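PDB 6LG3: PhiRv1 phage protein from Mycobacterium tuberculosis, which is a toxin that probably activates a RACK1-NLRP3-gasdermin D pathway of pyroptosis and interleukin-1 beta release in the host. Local coordinates for residues D5-V18 and L60-A72. Numbering follows the deposited sequence.
Sequences DERQLMHELAVQVV and LVHADRDWLAFHA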
ATOM      1  N   ASP A   5     -11.530   1.195  -2.974  1.00 39.28           N
ATOM      2  CA  ASP A   5     -11.302   1.838  -1.683  1.00 36.68           C
ATOM      3  C   ASP A   5     -10.264   1.085  -0.863  1.00 33.78           C
ATOM      4  O   ASP A   5      -9.461   1.701  -0.148  1.00 33.03           O
ATOM      5  CB  ASP A   5     -12.615   1.965  -0.914  1.00 40.84           C
ATOM      6  CG  ASP A   5     -13.531   3.006  -1.511  1.00 55.90           C
ATOM      7  OD1 ASP A   5     -14.763   2.851  -1.403  1.00 60.79           O
ATOM      8  OD2 ASP A   5     -13.008   3.993  -2.077  1.00 69.52           O
ATOM      9  N   GLU A   6     -10.263  -0.245  -0.951  1.00 35.78           N
ATOM     10  CA  GLU A   6      -9.242  -1.017  -0.249  1.00 34.10           C
ATOM     11  C   GLU A   6      -7.854  -0.745  -0.820  1.00 28.92           C
ATOM     12  O   GLU A   6      -6.887  -0.608  -0.061  1.00 25.08           O
ATOM     13  CB  GLU A   6      -9.571  -2.508  -0.307  1.00 29.14           C
ATOM     14  CG  GLU A   6     -10.688  -2.921   0.653  1.00 36.56           C
ATOM     15  CD  GLU A   6     -11.179  -4.341   0.405  1.00 44.15           C
ATOM     16  OE1 GLU A   6     -11.008  -4.847  -0.725  1.00 42.89           O
ATOM     17  OE2 GLU A   6     -11.731  -4.953   1.341  1.00 45.10           O
ATOM     18  N   ARG A   7      -7.736  -0.655  -2.151  1.00 28.31           N
ATOM     19  CA  ARG A   7      -6.439  -0.317  -2.745  1.00 33.82           C
ATOM     20  C   ARG A   7      -5.995   1.079  -2.327  1.00 36.06           C
ATOM     21  O   ARG A   7      -4.817   1.300  -2.019  1.00 28.56           O
ATOM     22  CB  ARG A   7      -6.498  -0.419  -4.274  1.00 38.20           C
ATOM     23  CG  ARG A   7      -6.773  -1.818  -4.813  1.00 50.08           C
ATOM     24  CD  ARG A   7      -6.806  -1.843  -6.340  1.00 58.97           C
ATOM     25  NE  ARG A   7      -7.546  -3.000  -6.839  1.00 68.01           N
ATOM     26  CZ  ARG A   7      -6.996  -4.170  -7.154  1.00 71.03           C
ATOM     27  NH1 ARG A   7      -5.685  -4.350  -7.029  1.00 66.08           N
ATOM     28  NH2 ARG A   7      -7.759  -5.161  -7.596  1.00 72.69           N
ATOM     29  N   GLN A   8      -6.932   2.033  -2.310  1.00 37.77           N
ATOM     30  CA  GLN A   8      -6.613   3.390  -1.885  1.00 36.06           C
ATOM     31  C   GLN A   8      -6.090   3.412  -0.451  1.00 34.50           C
ATOM     32  O   GLN A   8      -5.082   4.075  -0.156  1.00 32.84           O
ATOM     33  CB  GLN A   8      -7.856   4.268  -2.039  1.00 37.75           C
ATOM     34  CG  GLN A   8      -7.598   5.755  -2.026  1.00 56.54           C
ATOM     35  CD  GLN A   8      -8.808   6.545  -2.497  1.00 72.38           C
ATOM     36  OE1 GLN A   8      -8.999   6.751  -3.698  1.00 77.01           O
ATOM     37  NE2 GLN A   8      -9.638   6.981  -1.551  1.00 75.53           N
ATOM     38  N   LEU A   9      -6.743   2.667   0.450  1.00 29.28           N
ATOM     39  CA  LEU A   9      -6.276   2.610   1.832  1.00 29.13           C
ATOM     40  C   LEU A   9      -4.891   1.968   1.929  1.00 33.83           C
ATOM     41  O   LEU A   9      -4.026   2.445   2.680  1.00 30.80           O
ATOM     42  CB  LEU A   9      -7.301   1.862   2.688  1.00 26.04           C
ATOM     43  CG  LEU A   9      -7.002   1.722   4.177  1.00 34.38           C
ATOM     44  CD1 LEU A   9      -6.613   3.059   4.785  1.00 36.63           C
ATOM     45  CD2 LEU A   9      -8.240   1.154   4.869  1.00 35.94           C
ATOM     46  N   MET A  10      -4.648   0.899   1.166  1.00 30.93           N
ATOM     47  CA  MET A  10      -3.317   0.296   1.182  1.00 25.22           C
ATOM     48  C   MET A  10      -2.258   1.282   0.693  1.00 27.13           C
ATOM     49  O   MET A  10      -1.147   1.329   1.233  1.00 27.60           O
ATOM     50  CB  MET A  10      -3.295  -0.984   0.339  1.00 24.96           C
ATOM     51  CG  MET A  10      -4.123  -2.151   0.934  1.00 27.39           C
ATOM     52  SD  MET A  10      -3.374  -2.846   2.426  1.00 30.15           S
ATOM     53  CE  MET A  10      -1.908  -3.685   1.787  1.00 29.78           C
ATOM     54  N   HIS A  11      -2.590   2.096  -0.308  1.00 26.23           N
ATOM     55  CA  HIS A  11      -1.631   3.091  -0.780  1.00 34.88           C
ATOM     56  C   HIS A  11      -1.352   4.143   0.291  1.00 36.01           C
ATOM     57  O   HIS A  11      -0.197   4.551   0.480  1.00 30.33           O
ATOM     58  CB  HIS A  11      -2.140   3.749  -2.061  1.00 39.47           C
ATOM     59  CG  HIS A  11      -1.109   4.571  -2.768  1.00 50.23           C
ATOM     60  ND1 HIS A  11      -0.240   4.036  -3.697  1.00 54.86           N
ATOM     61  CD2 HIS A  11      -0.803   5.887  -2.680  1.00 52.73           C
ATOM     62  CE1 HIS A  11       0.553   4.989  -4.153  1.00 55.78           C
ATOM     63  NE2 HIS A  11       0.232   6.121  -3.551  1.00 54.24           N
ATOM     64  N   GLU A  12      -2.394   4.584   1.012  1.00 29.91           N
ATOM     65  CA  GLU A  12      -2.173   5.563   2.074  1.00 30.59           C
ATOM     66  C   GLU A  12      -1.288   4.990   3.178  1.00 31.10           C
ATOM     67  O   GLU A  12      -0.362   5.665   3.661  1.00 29.98           O
ATOM     68  CB  GLU A  12      -3.515   6.040   2.629  1.00 37.57           C
ATOM     69  CG  GLU A  12      -4.383   6.726   1.575  1.00 56.23           C
ATOM     70  CD  GLU A  12      -5.777   7.086   2.080  1.00 75.26           C
ATOM     71  OE1 GLU A  12      -6.660   7.372   1.239  1.00 72.74           O
ATOM     72  OE2 GLU A  12      -5.992   7.084   3.314  1.00 85.05           O
ATOM     73  N   LEU A  13      -1.538   3.733   3.570  1.00 30.44           N
ATOM     74  CA  LEU A  13      -0.672   3.066   4.539  1.00 30.70           C
ATOM     75  C   LEU A  13       0.769   2.961   4.031  1.00 27.48           C
ATOM     76  O   LEU A  13       1.721   3.065   4.817  1.00 31.07           O
ATOM     77  CB  LEU A  13      -1.215   1.675   4.862  1.00 25.55           C
ATOM     78  CG  LEU A  13      -2.612   1.579   5.477  1.00 33.95           C
ATOM     79  CD1 LEU A  13      -2.974   0.113   5.653  1.00 33.70           C
ATOM     80  CD2 LEU A  13      -2.642   2.298   6.806  1.00 38.47           C
ATOM     81  N   ALA A  14       0.951   2.723   2.727  1.00 28.78           N
ATOM     82  CA  ALA A  14       2.311   2.639   2.191  1.00 29.57           C
ATOM     83  C   ALA A  14       3.015   3.987   2.248  1.00 30.01           C
ATOM     84  O   ALA A  14       4.200   4.056   2.599  1.00 32.25           O
ATOM     85  CB  ALA A  14       2.287   2.107   0.761  1.00 32.59           C
ATOM     86  N   VAL A  15       2.304   5.068   1.911  1.00 30.57           N
ATOM     87  CA  VAL A  15       2.877   6.407   2.049  1.00 31.53           C
ATOM     88  C   VAL A  15       3.319   6.647   3.488  1.00 33.31           C
ATOM     89  O   VAL A  15       4.412   7.177   3.735  1.00 34.57           O
ATOM     90  CB  VAL A  15       1.870   7.472   1.575  1.00 33.17           C
ATOM     91  CG1 VAL A  15       2.373   8.878   1.879  1.00 34.39           C
ATOM     92  CG2 VAL A  15       1.589   7.311   0.091  1.00 28.22           C
ATOM     93  N   GLN A  16       2.486   6.242   4.463  1.00 30.73           N
ATOM     94  CA  GLN A  16       2.871   6.381   5.868  1.00 31.40           C
ATOM     95  C   GLN A  16       4.131   5.585   6.187  1.00 31.29           C
ATOM     96  O   GLN A  16       5.001   6.057   6.933  1.00 30.27           O
ATOM     97  CB  GLN A  16       1.728   5.933   6.788  1.00 31.26           C
ATOM     98  CG  GLN A  16       0.503   6.812   6.730  1.00 43.49           C
ATOM     99  CD  GLN A  16      -0.601   6.314   7.655  1.00 60.37           C
ATOM    100  OE1 GLN A  16      -1.765   6.213   7.258  1.00 64.79           O
ATOM    101  NE2 GLN A  16      -0.238   5.998   8.894  1.00 60.51           N
ATOM    102  N   VAL A  17       4.238   4.364   5.655  1.00 34.76           N
ATOM    103  CA  VAL A  17       5.415   3.540   5.919  1.00 35.26           C
ATOM    104  C   VAL A  17       6.662   4.203   5.352  1.00 30.05           C
ATOM    105  O   VAL A  17       7.712   4.262   6.007  1.00 32.52           O
ATOM    106  CB  VAL A  17       5.225   2.123   5.342  1.00 38.21           C
ATOM    107  CG1 VAL A  17       6.550   1.348   5.387  1.00 36.65           C
ATOM    108  CG2 VAL A  17       4.134   1.376   6.099  1.00 35.90           C
ATOM    109  N   VAL A  18       6.570   4.702   4.117  1.00 26.10           N
ATOM    110  CA  VAL A  18       7.741   5.309   3.489  1.00 32.11           C
ATOM    111  C   VAL A  18       8.166   6.546   4.263  1.00 35.66           C
ATOM    112  O   VAL A  18       9.365   6.770   4.494  1.00 31.94           O
ATOM    113  CB  VAL A  18       7.459   5.635   2.011  1.00 28.09           C
ATOM    114  CG1 VAL A  18       8.664   6.349   1.380  1.00 27.59           C
ATOM    115  CG2 VAL A  18       7.139   4.361   1.235  1.00 30.91           C
ATOM    116  N   LEU A  60       5.907  -3.610   1.665  1.00 28.20           N
ATOM    117  CA  LEU A  60       5.836  -2.380   2.437  1.00 27.72           C
ATOM    118  C   LEU A  60       4.708  -2.422   3.459  1.00 33.56           C
ATOM    119  O   LEU A  60       4.865  -1.899   4.568  1.00 33.75           O
ATOM    120  CB  LEU A  60       5.630  -1.179   1.516  1.00 30.98           C
ATOM    121  CG  LEU A  60       6.834  -0.600   0.772  1.00 38.30           C
ATOM    122  CD1 LEU A  60       6.395   0.585  -0.061  1.00 35.95           C
ATOM    123  CD2 LEU A  60       7.935  -0.193   1.725  1.00 42.24           C
ATOM    124  N   VAL A  61       3.567  -3.021   3.100  1.00 33.06           N
ATOM    125  CA  VAL A  61       2.380  -2.994   3.955  1.00 28.56           C
ATOM    126  C   VAL A  61       1.743  -4.372   3.967  1.00 28.51           C
ATOM    127  O   VAL A  61       1.584  -4.998   2.916  1.00 29.43           O
ATOM    128  CB  VAL A  61       1.335  -1.960   3.473  1.00 30.45           C
ATOM    129  CG1 VAL A  61       0.093  -1.954   4.390  1.00 35.78           C
ATOM    130  CG2 VAL A  61       1.936  -0.575   3.366  1.00 36.14           C
ATOM    131  N   HIS A  62       1.345  -4.840   5.146  1.00 29.05           N
ATOM    132  CA  HIS A  62       0.382  -5.928   5.196  1.00 31.27           C
ATOM    133  C   HIS A  62      -0.711  -5.568   6.191  1.00 30.94           C
ATOM    134  O   HIS A  62      -0.444  -4.965   7.236  1.00 33.05           O
ATOM    135  CB  HIS A  62       1.026  -7.283   5.529  1.00 36.59           C
ATOM    136  CG  HIS A  62       1.673  -7.350   6.872  1.00 48.13           C
ATOM    137  ND1 HIS A  62       0.980  -7.693   8.013  1.00 55.49           N
ATOM    138  CD2 HIS A  62       2.959  -7.162   7.253  1.00 58.82           C
ATOM    139  CE1 HIS A  62       1.806  -7.690   9.044  1.00 65.36           C
ATOM    140  NE2 HIS A  62       3.013  -7.371   8.610  1.00 67.53           N
ATOM    141  N   ALA A  63      -1.947  -5.874   5.823  1.00 24.12           N
ATOM    142  CA  ALA A  63      -3.097  -5.516   6.641  1.00 27.27           C
ATOM    143  C   ALA A  63      -4.072  -6.684   6.675  1.00 30.56           C
ATOM    144  O   ALA A  63      -4.315  -7.321   5.653  1.00 25.52           O
ATOM    145  CB  ALA A  63      -3.802  -4.266   6.100  1.00 27.87           C
ATOM    146  N   ASP A  64      -4.621  -6.957   7.852  1.00 27.65           N
ATOM    147  CA  ASP A  64      -5.681  -7.947   7.963  1.00 24.95           C
ATOM    148  C   ASP A  64      -6.828  -7.596   7.022  1.00 27.22           C
ATOM    149  O   ASP A  64      -7.211  -6.433   6.905  1.00 29.56           O
ATOM    150  CB  ASP A  64      -6.179  -7.982   9.405  1.00 27.59           C
ATOM    151  CG  ASP A  64      -7.369  -8.875   9.576  1.00 31.18           C
ATOM    152  OD1 ASP A  64      -8.474  -8.335   9.701  1.00 32.65           O
ATOM    153  OD2 ASP A  64      -7.178 -10.105   9.594  1.00 35.79           O
ATOM    154  N   ARG A  65      -7.379  -8.609   6.337  1.00 26.71           N
ATOM    155  CA  ARG A  65      -8.401  -8.336   5.321  1.00 26.72           C
ATOM    156  C   ARG A  65      -9.709  -7.840   5.936  1.00 33.07           C
ATOM    157  O   ARG A  65     -10.387  -6.992   5.347  1.00 34.15           O
ATOM    158  CB  ARG A  65      -8.673  -9.583   4.471  1.00 34.99           C
ATOM    159  CG  ARG A  65      -7.558  -9.961   3.496  1.00 39.38           C
ATOM    160  CD  ARG A  65      -7.514  -9.079   2.250  1.00 29.27           C
ATOM    161  NE  ARG A  65      -8.768  -9.052   1.500  1.00 36.01           N
ATOM    162  CZ  ARG A  65      -9.003  -9.751   0.393  1.00 40.96           C
ATOM    163  NH1 ARG A  65      -8.079 -10.572  -0.093  1.00 39.09           N
ATOM    164  NH2 ARG A  65     -10.173  -9.647  -0.223  1.00 47.34           N
ATOM    165  N   ASP A  66     -10.115  -8.386   7.086  1.00 29.26           N
ATOM    166  CA  ASP A  66     -11.317  -7.883   7.758  1.00 28.49           C
ATOM    167  C   ASP A  66     -11.127  -6.442   8.210  1.00 31.24           C
ATOM    168  O   ASP A  66     -12.019  -5.601   8.035  1.00 29.24           O
ATOM    169  CB  ASP A  66     -11.680  -8.771   8.950  1.00 31.87           C
ATOM    170  CG  ASP A  66     -12.177 -10.140   8.528  1.00 47.54           C
ATOM    171  OD1 ASP A  66     -11.946 -11.114   9.272  1.00 51.82           O
ATOM    172  OD2 ASP A  66     -12.796 -10.239   7.447  1.00 55.00           O
ATOM    173  N   TRP A  67      -9.974  -6.137   8.811  1.00 29.92           N
ATOM    174  CA  TRP A  67      -9.690  -4.759   9.204  1.00 30.41           C
ATOM    175  C   TRP A  67      -9.696  -3.831   7.991  1.00 27.91           C
ATOM    176  O   TRP A  67     -10.259  -2.726   8.044  1.00 25.45           O
ATOM    177  CB  TRP A  67      -8.345  -4.702   9.938  1.00 29.25           C
ATOM    178  CG  TRP A  67      -7.926  -3.324  10.376  1.00 29.13           C
ATOM    179  CD1 TRP A  67      -8.126  -2.758  11.595  1.00 28.49           C
ATOM    180  CD2 TRP A  67      -7.229  -2.347   9.587  1.00 30.03           C
ATOM    181  NE1 TRP A  67      -7.603  -1.485  11.620  1.00 33.13           N
ATOM    182  CE2 TRP A  67      -7.045  -1.212  10.397  1.00 33.31           C
ATOM    183  CE3 TRP A  67      -6.745  -2.326   8.276  1.00 35.16           C
ATOM    184  CZ2 TRP A  67      -6.400  -0.065   9.939  1.00 34.37           C
ATOM    185  CZ3 TRP A  67      -6.100  -1.180   7.819  1.00 32.83           C
ATOM    186  CH2 TRP A  67      -5.936  -0.070   8.648  1.00 30.94           C
ATOM    187  N   LEU A  68      -9.078  -4.262   6.886  1.00 27.99           N
ATOM    188  CA  LEU A  68      -9.013  -3.424   5.692  1.00 25.59           C
ATOM    189  C   LEU A  68     -10.399  -3.208   5.093  1.00 30.46           C
ATOM    190  O   LEU A  68     -10.734  -2.099   4.663  1.00 26.18           O
ATOM    191  CB  LEU A  68      -8.085  -4.059   4.654  1.00 29.04           C
ATOM    192  CG  LEU A  68      -7.790  -3.233   3.401  1.00 30.47           C
ATOM    193  CD1 LEU A  68      -6.924  -2.050   3.744  1.00 28.08           C
ATOM    194  CD2 LEU A  68      -7.120  -4.091   2.338  1.00 28.27           C
ATOM    195  N   ALA A  69     -11.216  -4.261   5.049  1.00 29.93           N
ATOM    196  CA  ALA A  69     -12.573  -4.118   4.535  1.00 31.91           C
ATOM    197  C   ALA A  69     -13.391  -3.166   5.403  1.00 32.94           C
ATOM    198  O   ALA A  69     -14.110  -2.302   4.883  1.00 38.49           O
ATOM    199  CB  ALA A  69     -13.246  -5.491   4.441  1.00 31.33           C
ATOM    200  N   PHE A  70     -13.285  -3.296   6.729  1.00 32.22           N
ATOM    201  CA  PHE A  70     -14.035  -2.399   7.607  1.00 31.97           C
ATOM    202  C   PHE A  70     -13.600  -0.949   7.413  1.00 36.05           C
ATOM    203  O   PHE A  70     -14.432  -0.069   7.173  1.00 36.03           O
ATOM    204  CB  PHE A  70     -13.875  -2.819   9.068  1.00 29.70           C
ATOM    205  CG  PHE A  70     -14.637  -1.953  10.024  1.00 39.42           C
ATOM    206  CD1 PHE A  70     -16.006  -2.112  10.166  1.00 45.56           C
ATOM    207  CD2 PHE A  70     -13.992  -0.985  10.779  1.00 42.78           C
ATOM    208  CE1 PHE A  70     -16.728  -1.320  11.045  1.00 49.37           C
ATOM    209  CE2 PHE A  70     -14.709  -0.187  11.663  1.00 48.29           C
ATOM    210  CZ  PHE A  70     -16.076  -0.359  11.792  1.00 44.58           C
ATOM    211  N   HIS A  71     -12.299  -0.677   7.498  1.00 30.77           N
ATOM    212  CA  HIS A  71     -11.867   0.712   7.392  1.00 39.21           C
ATOM    213  C   HIS A  71     -12.038   1.286   5.990  1.00 35.22           C
ATOM    214  O   HIS A  71     -12.154   2.509   5.852  1.00 36.56           O
ATOM    215  CB  HIS A  71     -10.419   0.854   7.863  1.00 36.15           C
ATOM    216  CG  HIS A  71     -10.293   0.830   9.353  1.00 45.78           C
ATOM    217  ND1 HIS A  71     -10.473  -0.317  10.096  1.00 44.07           N
ATOM    218  CD2 HIS A  71     -10.063   1.822  10.244  1.00 47.16           C
ATOM    219  CE1 HIS A  71     -10.330  -0.036  11.378  1.00 46.45           C
ATOM    220  NE2 HIS A  71     -10.078   1.255  11.495  1.00 52.78           N
ATOM    221  N   ALA A  72     -12.084   0.447   4.954  1.00 31.54           N
ATOM    222  CA  ALA A  72     -12.316   0.979   3.616  1.00 37.21           C
ATOM    223  C   ALA A  72     -13.795   1.238   3.352  1.00 40.48           C
ATOM    224  O   ALA A  72     -14.128   2.136   2.572  1.00 42.32           O
ATOM    225  CB  ALA A  72     -11.753   0.031   2.554  1.00 35.02           C
TER
HETATM  226  O   HOH W   1     -10.484  -6.928   2.458  1.00 38.27           O
HETATM  227  O   HOH W   2     -11.779  -7.618  -0.931  1.00 48.12           O
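Leu-9 enters the helix 65-72 as a knob among Trp-67, Leu-68, His-71 and Ala-72. Its CD2 lies 3.6 Å from Leu-68 CD1, the two leucines running past each other in opposite directions, and also touches His-71 CB. Leu-68 CD1 touches Met-10 SD as well, while its CD2 reaches Met-10 CG (3.8 Å) and Glu-6 CB. Because the Met-10 chain folds back at chi2 and chi3 (both -70°), its CE arrives at Val-61 CG1 (3.7 Å) and its SD at Ala-63 CB, so one residue touches both strand 60-64 and the helix after it. Farther along, Val-61 CG2 presses on the backbone of Ala-14, 3.4 Å from its CA, a tight carbon contact, and CG1 meets Leu-13 CB. Leu-13 CD1 approaches Trp-67 CZ3 obliquely at 4.0 Å.

The carboxylate of the buried Glu-6 is joined to Arg-65 through water. Glu-6 extends beyond CG along Ala-69, and one water donates to its OE2 (2.6 Å) and to Arg-65 O while accepting from Arg-65 NE; Thr-3 N binds OE1. In the second shell, His-71 ND1 donates to Trp-67 O (3.2 Å); ND1 also sits over one indole face, offset toward its rim. Asp-64 N-caps the helix, its OD1 accepting from Trp-67 N at 2.8 Å with an N-H...O angle of 162°.

Leu-60 and Val-61 both pair with Leu-53 in a classic beta bulge. The helix 5-18 thus packs across an edge strand of a three-stranded antiparallel sheet and, at 104°, against the C-terminal helix, as part of the hydrophobic core of a small alpha+beta fold.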